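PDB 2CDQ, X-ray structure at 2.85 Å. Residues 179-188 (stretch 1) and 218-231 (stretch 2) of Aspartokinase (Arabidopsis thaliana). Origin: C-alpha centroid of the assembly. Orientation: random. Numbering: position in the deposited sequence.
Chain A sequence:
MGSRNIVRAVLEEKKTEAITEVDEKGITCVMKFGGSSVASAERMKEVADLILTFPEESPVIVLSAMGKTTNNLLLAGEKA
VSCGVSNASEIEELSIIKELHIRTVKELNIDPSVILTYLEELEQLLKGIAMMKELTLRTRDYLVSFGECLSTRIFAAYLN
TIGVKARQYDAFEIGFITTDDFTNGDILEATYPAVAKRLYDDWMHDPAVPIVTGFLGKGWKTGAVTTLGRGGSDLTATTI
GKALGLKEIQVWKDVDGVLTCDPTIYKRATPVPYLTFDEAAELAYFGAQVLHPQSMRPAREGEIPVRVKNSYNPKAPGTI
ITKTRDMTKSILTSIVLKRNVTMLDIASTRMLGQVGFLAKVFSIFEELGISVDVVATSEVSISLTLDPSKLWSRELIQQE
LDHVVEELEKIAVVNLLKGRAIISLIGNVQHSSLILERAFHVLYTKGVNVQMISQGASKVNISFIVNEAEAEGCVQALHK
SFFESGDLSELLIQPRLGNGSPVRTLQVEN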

# COMPACT_ATOMS: atom_id res chain seq x y z
N THR A 179 8.06 -21.01 21.57
CA THR A 179 8.26 -19.74 22.30
C THR A 179 7.13 -19.53 23.30
O THR A 179 6.05 -20.11 23.17
N ASP A 180 7.36 -18.67 24.28
CA ASP A 180 6.41 -18.53 25.37
C ASP A 180 5.40 -17.39 25.18
O ASP A 180 4.86 -16.87 26.16
N ASP A 181 5.14 -17.00 23.93
CA ASP A 181 4.02 -16.10 23.63
C ASP A 181 2.81 -16.93 23.26
O ASP A 181 2.86 -17.74 22.34
N PHE A 182 1.72 -16.72 23.99
CA PHE A 182 0.68 -17.74 24.10
C PHE A 182 -0.30 -17.92 22.92
O PHE A 182 -0.39 -19.01 22.34
N THR A 183 -1.02 -16.87 22.56
CA THR A 183 -1.94 -16.97 21.44
C THR A 183 -1.19 -17.39 20.16
O THR A 183 -1.78 -17.99 19.25
N ASN A 184 0.12 -17.14 20.12
CA ASN A 184 0.93 -17.33 18.91
C ASN A 184 2.29 -18.01 19.14
O ASN A 184 3.34 -17.49 18.76
N GLY A 185 2.27 -19.20 19.75
CA GLY A 185 3.49 -19.97 19.99
C GLY A 185 4.26 -20.38 18.74
O GLY A 185 3.73 -21.07 17.87
N ASP A 186 5.51 -19.95 18.66
CA ASP A 186 6.36 -20.22 17.50
C ASP A 186 7.15 -21.51 17.68
O ASP A 186 7.80 -21.72 18.71
N ILE A 187 7.11 -22.38 16.67
CA ILE A 187 7.85 -23.64 16.70
C ILE A 187 9.37 -23.42 16.58
O ILE A 187 9.84 -22.81 15.62
N LEU A 188 10.11 -23.92 17.57
CA LEU A 188 11.58 -23.79 17.62
C LEU A 188 12.30 -24.97 16.96
O LEU A 188 11.82 -26.10 17.00
N LYS A 218 4.63 -26.77 23.66
CA LYS A 218 5.12 -26.50 25.01
C LYS A 218 6.16 -25.38 25.00
O LYS A 218 7.14 -25.44 24.24
N GLY A 219 5.94 -24.38 25.85
CA GLY A 219 6.86 -23.25 25.98
C GLY A 219 8.24 -23.68 26.45
O GLY A 219 8.36 -24.59 27.28
N TRP A 220 9.28 -23.04 25.91
CA TRP A 220 10.66 -23.37 26.25
C TRP A 220 10.98 -23.11 27.72
O TRP A 220 11.46 -24.01 28.42
N LYS A 221 10.67 -21.91 28.21
CA LYS A 221 11.04 -21.54 29.58
C LYS A 221 9.89 -21.49 30.60
O LYS A 221 10.13 -21.29 31.80
N THR A 222 8.66 -21.70 30.15
CA THR A 222 7.52 -21.81 31.07
C THR A 222 7.15 -23.27 31.30
O THR A 222 6.62 -23.63 32.36
N GLY A 223 7.43 -24.11 30.30
CA GLY A 223 7.01 -25.51 30.30
C GLY A 223 5.50 -25.64 30.14
O GLY A 223 4.97 -26.74 30.24
N ALA A 224 4.84 -24.51 29.88
CA ALA A 224 3.38 -24.42 29.85
C ALA A 224 2.77 -24.69 28.46
O ALA A 224 3.41 -24.46 27.43
N VAL A 225 1.53 -25.19 28.46
CA VAL A 225 0.84 -25.55 27.22
C VAL A 225 0.64 -24.33 26.32
O VAL A 225 0.28 -23.25 26.79
N THR A 226 0.89 -24.53 25.04
CA THR A 226 0.90 -23.44 24.07
C THR A 226 0.10 -23.81 22.82
O THR A 226 0.12 -24.96 22.39
N THR A 227 -0.59 -22.83 22.23
CA THR A 227 -1.23 -23.02 20.92
C THR A 227 -0.40 -22.37 19.81
O THR A 227 0.22 -21.33 20.03
N LEU A 228 -0.42 -22.98 18.63
CA LEU A 228 0.48 -22.60 17.54
C LEU A 228 0.03 -21.39 16.70
O LEU A 228 0.66 -21.08 15.68
N GLY A 229 -1.03 -20.71 17.14
CA GLY A 229 -1.57 -19.55 16.43
C GLY A 229 -2.25 -19.97 15.14
O GLY A 229 -2.65 -21.13 14.99
N ARG A 230 -2.39 -19.04 14.20
CA ARG A 230 -2.84 -19.36 12.85
C ARG A 230 -1.93 -20.46 12.31
O ARG A 230 -0.79 -20.61 12.76
N GLY A 231 -2.43 -21.24 11.37
CA GLY A 231 -1.66 -22.39 10.90
C GLY A 231 -2.11 -23.63 11.64
O GLY A 231 -2.22 -24.70 11.05

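The two stretches bury 688 Å² between them, and the apolar part of this contact is assembled from small, separate pairs rather than one continuous core. Phe182 contributes the most to it. Its CA-to-CB bond points sideways, but the m rotamer (chi1 -74°, chi2 -80°) brings the end of the ring nearer to stretch 2, where Phe182 CE1 lies 4.1 Å from Ala224 CB. Ala224 and the backbone oxygen of Val225 both meet the ring at its edge, near its plane, with Phe182 CE1 3.6 Å from Val225 O. The hydroxyl of Thr226 approaches obliquely, its OG1 3.8 Å from Phe182 CD1.

Two further apolar pairs involve the end of stretch 1. Ile187 (m, t) starts sideways and Leu228 (m, t) starts away, yet the ends of both side chains come nearer, so that Ile187 CG1 and Leu228 CD2 meet at 3.9 Å. Leu188, also m, t, points toward stretch 2 and places CD1 4.0 Å from Trp220 CB; the indole, on a t rotamer, leads away, so the contact is made at the base of that side chain.

Glycines allow the backbones to come close beside these pairs. Gly185 CA sits 3.7 Å from Thr226 CG2, and a CB at Gly185 would clash with that methyl group. At the same point Gly185 N donates a hydrogen bond to Thr227 O at 3.0 Å. Gly229 fits similarly against Asn184 and Thr183: a CB there would run into Asn184 OD1, which lies 3.8 Å from Gly229 CA, while Gly229 CA makes a CA-H...O contact of 3.2 Å with Thr183 O. Asn184 itself, a t rotamer, points away at CB and returns only with its amide end. Thr227 (p) lies sideways, with OG1 3.3 Å from Phe182 O; this hydroxyl is hydrogen-bonded elsewhere in the structure.

The polar edge centres on Asp180, which points toward stretch 2 in the m rotamer and inserts its carboxylate into the turn that follows Gly219. Asp180 OD1 accepts hydrogen bonds from Thr222 N at 2.8 Å and from Thr222 OG1 at a very short 2.4 Å. The p rotamer of Thr222, whose CB points toward stretch 1, sets its hydroxyl on the same oxygen as its own amide. Lys221 N adds weak bonds to Asp180 OD1 and Asp180 OD2, both 3.3 Å; the lysine side chain starts sideways with CG 3.4 Å from Asp180 OD2, and only its end leads away. One carboxylate thus gathers successive amides of the turn. Gly219 leaves room for it: its CA is 3.4 Å from Asp180 OD1, and a CB would clash with that oxygen.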

# COMPACT_ATOMS: atom_id res chain seq x y z
CB THR A 179 8.35 -18.51 21.36
OG1 THR A 179 7.10 -18.32 20.68
CG2 THR A 179 9.47 -18.67 20.34
CB ASP A 180 7.14 -18.43 26.72
CG ASP A 180 8.09 -19.60 26.95
OD1 ASP A 180 7.76 -20.49 27.76
OD2 ASP A 180 9.16 -19.64 26.31
CB ASP A 181 4.34 -15.03 22.57
CG ASP A 181 5.47 -15.43 21.65
OD1 ASP A 181 6.65 -15.34 22.07
OD2 ASP A 181 5.19 -15.82 20.50
CB PHE A 182 -0.01 -17.66 25.46
CG PHE A 182 0.85 -18.19 26.57
CD1 PHE A 182 0.93 -19.57 26.80
CD2 PHE A 182 1.60 -17.34 27.36
CE1 PHE A 182 1.75 -20.08 27.81
CE2 PHE A 182 2.41 -17.84 28.38
CZ PHE A 182 2.49 -19.21 28.59
CB THR A 183 -2.71 -15.65 21.27
OG1 THR A 183 -3.49 -15.40 22.45
CG2 THR A 183 -3.65 -15.69 20.05
CB ASN A 184 1.11 -15.98 18.19
CG ASN A 184 1.67 -16.14 16.79
OD1 ASN A 184 1.14 -16.89 15.97
ND2 ASN A 184 2.74 -15.41 16.50
CB ASP A 186 7.30 -19.03 17.28
CG ASP A 186 7.85 -18.97 15.86
OD1 ASP A 186 7.43 -19.76 15.00
OD2 ASP A 186 8.71 -18.10 15.61
CB ILE A 187 7.38 -24.63 15.60
CG1 ILE A 187 5.94 -25.08 15.88
CG2 ILE A 187 8.33 -25.82 15.50
CD1 ILE A 187 5.40 -26.15 14.94
CB LEU A 188 12.05 -23.64 19.07
CG LEU A 188 11.60 -22.40 19.85
CD1 LEU A 188 11.99 -22.53 21.32
CD2 LEU A 188 12.16 -21.10 19.26
CB LYS A 218 5.69 -27.77 25.66
CG LYS A 218 5.94 -27.65 27.17
CD LYS A 218 6.23 -29.00 27.82
CE LYS A 218 7.69 -29.42 27.65
NZ LYS A 218 7.96 -30.73 28.29
CB TRP A 220 11.63 -22.61 25.32
CG TRP A 220 13.13 -22.83 25.55
CD1 TRP A 220 14.09 -21.85 25.63
CD2 TRP A 220 13.83 -24.08 25.72
NE1 TRP A 220 15.33 -22.41 25.83
CE2 TRP A 220 15.20 -23.78 25.89
CE3 TRP A 220 13.43 -25.43 25.74
CZ2 TRP A 220 16.18 -24.77 26.09
CZ3 TRP A 220 14.40 -26.43 25.94
CH2 TRP A 220 15.76 -26.09 26.11
CB LYS A 221 11.87 -20.24 29.59
CG LYS A 221 11.22 -19.03 28.91
CD LYS A 221 12.27 -17.94 28.61
CE LYS A 221 12.89 -17.36 29.88
NZ LYS A 221 14.08 -16.50 29.61
CB THR A 222 6.26 -21.09 30.56
OG1 THR A 222 6.06 -21.38 29.17
CG2 THR A 222 6.37 -19.58 30.75
CB ALA A 224 2.93 -23.06 30.38
CB VAL A 225 -0.53 -26.24 27.50
CG1 VAL A 225 -1.14 -26.75 26.21
CG2 VAL A 225 -0.36 -27.39 28.50
CB THR A 226 2.36 -23.09 23.72
OG1 THR A 226 2.81 -22.02 24.56
CG2 THR A 226 2.50 -22.66 22.28
CB THR A 227 -2.68 -22.48 20.86
OG1 THR A 227 -2.70 -21.08 21.16
CG2 THR A 227 -3.57 -23.22 21.82
CB LEU A 228 0.76 -23.81 16.64
CG LEU A 228 1.28 -25.08 17.34
CD1 LEU A 228 1.37 -26.24 16.37
CD2 LEU A 228 2.63 -24.85 18.01
CB ARG A 230 -2.75 -18.14 11.94
CG ARG A 230 -3.58 -16.95 12.39
CD ARG A 230 -3.04 -15.65 11.82
NE ARG A 230 -3.69 -14.45 12.36
CZ ARG A 230 -5.00 -14.32 12.62
NH1 ARG A 230 -5.84 -15.32 12.37
NH2 ARG A 230 -5.46 -13.18 13.11